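Local coordinates for phosphatidylinositol-specific phospholipase C1 (Streptomyces antibioticus, PDB 3H4X), which belongs to the calcium-dependent phosphoinositide phospholipase C family and folds as a closed alpha/beta barrel, at residues 261-266 against 289-294. Sequence-based numbering, arbitrary orientation.
Sequences GDAATY and HNVPPV. Unlike the reference sequence in segment 261-266: Ala264 (reference Pro). With EOH (ethanol), chain J.
Val291 meets Ala263 and Ala264 where the first turn of a short helix faces the loop that follows the neighbouring strand, a small worked example of how the segments leaving two neighbouring parallel strands pack against each other at the C-terminal ends of those strands. The backbones approach within 4.4 Å, CA of Ala264 to CA of Val291. From CB of Val291 the side chain forks. CG2 lies anti to the carbonyl carbon and beside the backbone N, a setting that carries it into the angle between the two alanines: it touches the methyl CB of Ala263 at 3.5 Å and passes 3.7 Å from the backbone N of Ala264. CG1, anti to the backbone N (chi1 176°), turns from that groove and makes no comparable contact with either alanine. CB of Ala264, a residue that differs from the reference sequence, rests 3.8 Å from the carbonyl O of Asn290. More loosely, CB of Ala264 lies 4.4 Å from CD of Pro292.

On the polar side an ethanol molecule, probably from the crystallisation liquor, lies between Asp262 and Asn290. Its hydroxyl O donates to OD1 of Asn290 over 3.0 Å, although its carbons lie too close to the Asp262 carboxylate in the model, so the detail of that approach is doubtful. Asp262 is the N-cap of helix 263-266, its OD2, whose modelled position is less certain, accepting from Thr265 N, while Tyr266 N bonds back to Asp262 O at 3.0 Å.

Strand 258-262, which leads into helix 263-266, runs parallel to strand 282-286. Ala263 also packs on Met285 of that strand and on Leu312 of helix 302-314, whose Arg308 and Gln311 touch Val291, so the methyl contact sits where helix 263-266, the loop and helix 302-314 converge.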
ATOM      1  N   GLY A 261      -5.456   8.341  -4.338  1.00  6.43           N
ATOM      2  CA  GLY A 261      -5.517   9.490  -5.229  1.00  6.89           C
ATOM      3  C   GLY A 261      -4.912  10.733  -4.619  1.00  6.84           C
ATOM      4  O   GLY A 261      -4.577  10.771  -3.436  1.00  7.04           O
ATOM      5  N   ASP A 262      -4.787  11.763  -5.446  1.00  7.19           N
ATOM      6  CA  ASP A 262      -4.135  13.011  -5.081  1.00  7.65           C
ATOM      7  C   ASP A 262      -4.907  13.783  -4.006  1.00  7.42           C
ATOM      8  O   ASP A 262      -6.099  14.066  -4.163  1.00  7.39           O
ATOM      9  CB  ASP A 262      -3.996  13.862  -6.341  1.00  8.27           C
ATOM     10  CG  ASP A 262      -3.343  15.187  -6.074  1.00  9.01           C
ATOM     11  OD1 ASP A 262      -2.151  15.193  -5.711  1.00  9.75           O
ATOM     12  OD2 ASP A 262      -4.029  16.221  -6.226  1.00 10.33           O
ATOM     13  N   ALA A 263      -4.218  14.142  -2.923  1.00  7.48           N
ATOM     14  CA  ALA A 263      -4.853  14.838  -1.801  1.00  7.74           C
ATOM     15  C   ALA A 263      -5.525  16.154  -2.205  1.00  7.89           C
ATOM     16  O   ALA A 263      -6.674  16.412  -1.837  1.00  8.11           O
ATOM     17  CB  ALA A 263      -3.848  15.086  -0.684  1.00  7.91           C
ATOM     18  N   ALA A 264      -4.809  16.993  -2.947  1.00  8.30           N
ATOM     19  CA  ALA A 264      -5.374  18.276  -3.353  1.00  8.75           C
ATOM     20  C   ALA A 264      -6.658  18.069  -4.153  1.00  8.82           C
ATOM     21  O   ALA A 264      -7.631  18.812  -3.994  1.00  9.57           O
ATOM     22  CB  ALA A 264      -4.360  19.077  -4.157  1.00  9.14           C
ATOM     23  N   THR A 265      -6.665  17.051  -5.006  1.00  8.79           N
ATOM     24  CA  THR A 265      -7.845  16.733  -5.799  1.00  8.81           C
ATOM     25  C   THR A 265      -9.018  16.322  -4.907  1.00  8.56           C
ATOM     26  O   THR A 265     -10.145  16.797  -5.089  1.00  8.60           O
ATOM     27  CB  THR A 265      -7.538  15.648  -6.848  1.00  8.91           C
ATOM     28  OG1 THR A 265      -6.464  16.091  -7.687  1.00  9.99           O
ATOM     29  CG2 THR A 265      -8.758  15.370  -7.709  1.00  9.80           C
ATOM     30  N   TYR A 266      -8.756  15.460  -3.927  1.00  8.46           N
ATOM     31  CA  TYR A 266      -9.808  15.050  -3.005  1.00  8.74           C
ATOM     32  C   TYR A 266     -10.392  16.224  -2.239  1.00  9.14           C
ATOM     33  O   TYR A 266     -11.532  16.165  -1.779  1.00  9.63           O
ATOM     34  CB  TYR A 266      -9.299  14.009  -2.008  1.00  8.60           C
ATOM     35  CG  TYR A 266      -9.215  12.612  -2.572  1.00  7.64           C
ATOM     36  CD1 TYR A 266     -10.329  12.001  -3.137  1.00  7.67           C
ATOM     37  CD2 TYR A 266      -8.026  11.900  -2.536  1.00  7.83           C
ATOM     38  CE1 TYR A 266     -10.257  10.724  -3.659  1.00  7.34           C
ATOM     39  CE2 TYR A 266      -7.948  10.622  -3.044  1.00  7.43           C
ATOM     40  CZ  TYR A 266      -9.060  10.040  -3.611  1.00  7.25           C
ATOM     41  OH  TYR A 266      -8.963   8.766  -4.125  1.00  7.83           O
ATOM     42  N   HIS A 289       1.407  17.236   0.836  1.00  9.99           N
ATOM     43  CA  HIS A 289       2.000  18.565   0.936  1.00 10.61           C
ATOM     44  C   HIS A 289       1.468  19.546  -0.111  1.00 10.86           C
ATOM     45  O   HIS A 289       1.570  20.765   0.066  1.00 11.14           O
ATOM     46  CB  HIS A 289       3.518  18.455   0.813  1.00 10.93           C
ATOM     47  CG  HIS A 289       3.974  17.882  -0.491  1.00 11.60           C
ATOM     48  ND1 HIS A 289       3.718  16.578  -0.863  1.00 12.77           N
ATOM     49  CD2 HIS A 289       4.665  18.437  -1.514  1.00 13.23           C
ATOM     50  CE1 HIS A 289       4.236  16.357  -2.058  1.00 13.97           C
ATOM     51  NE2 HIS A 289       4.815  17.468  -2.475  1.00 14.17           N
ATOM     52  N   ASN A 290       0.904  19.021  -1.196  1.00 11.02           N
ATOM     53  CA  ASN A 290       0.424  19.863  -2.293  1.00 11.47           C
ATOM     54  C   ASN A 290      -0.986  20.403  -2.088  1.00 11.37           C
ATOM     55  O   ASN A 290      -1.489  21.167  -2.909  1.00 11.74           O
ATOM     56  CB  ASN A 290       0.500  19.125  -3.629  1.00 11.90           C
ATOM     57  CG  ASN A 290       1.900  19.092  -4.202  1.00 13.59           C
ATOM     58  OD1 ASN A 290       2.218  18.248  -5.038  1.00 15.86           O
ATOM     59  ND2 ASN A 290       2.746  20.011  -3.754  1.00 14.32           N
ATOM     60  N   VAL A 291      -1.633  20.004  -1.001  1.00 11.15           N
ATOM     61  CA  VAL A 291      -2.903  20.613  -0.638  1.00 11.29           C
ATOM     62  C   VAL A 291      -2.644  22.086  -0.334  1.00 11.65           C
ATOM     63  O   VAL A 291      -1.706  22.409   0.392  1.00 11.60           O
ATOM     64  CB  VAL A 291      -3.508  19.925   0.593  1.00 11.05           C
ATOM     65  CG1 VAL A 291      -4.779  20.624   1.031  1.00 11.49           C
ATOM     66  CG2 VAL A 291      -3.783  18.456   0.292  1.00 10.81           C
ATOM     67  N   PRO A 292      -3.459  22.993  -0.898  1.00 12.20           N
ATOM     68  CA  PRO A 292      -3.199  24.412  -0.652  1.00 12.91           C
ATOM     69  C   PRO A 292      -3.589  24.829   0.763  1.00 13.49           C
ATOM     70  O   PRO A 292      -4.584  24.345   1.293  1.00 13.44           O
ATOM     71  CB  PRO A 292      -4.085  25.117  -1.686  1.00 13.19           C
ATOM     72  CG  PRO A 292      -5.158  24.142  -2.018  1.00 13.02           C
ATOM     73  CD  PRO A 292      -4.573  22.772  -1.839  1.00 12.23           C
ATOM     74  N   PRO A 293      -2.802  25.725   1.382  1.00 14.23           N
ATOM     75  CA  PRO A 293      -1.566  26.284   0.840  1.00 14.36           C
ATOM     76  C   PRO A 293      -0.424  25.280   0.943  1.00 14.33           C
ATOM     77  O   PRO A 293      -0.252  24.644   1.983  1.00 14.33           O
ATOM     78  CB  PRO A 293      -1.294  27.481   1.755  1.00 14.76           C
ATOM     79  CG  PRO A 293      -1.933  27.127   3.040  1.00 15.13           C
ATOM     80  CD  PRO A 293      -3.142  26.302   2.696  1.00 14.54           C
ATOM     81  N   VAL A 294       0.355  25.147  -0.124  1.00 14.13           N
ATOM     82  CA  VAL A 294       1.354  24.088  -0.193  1.00 14.10           C
ATOM     83  C   VAL A 294       2.441  24.220   0.873  1.00 13.86           C
ATOM     84  O   VAL A 294       2.841  25.328   1.246  1.00 13.83           O
ATOM     85  CB  VAL A 294       1.998  23.994  -1.590  1.00 14.48           C
ATOM     86  CG1 VAL A 294       0.929  23.822  -2.657  1.00 14.83           C
ATOM     87  CG2 VAL A 294       2.847  25.219  -1.869  1.00 15.48           C
TER
HETATM   88  C1  EOH J 348      -1.325  17.593  -6.142  1.00 26.66           C
HETATM   89  C2  EOH J 348      -2.144  17.999  -7.360  1.00 26.66           C
HETATM   90  O   EOH J 348      -0.120  16.949  -6.494  1.00 26.44           O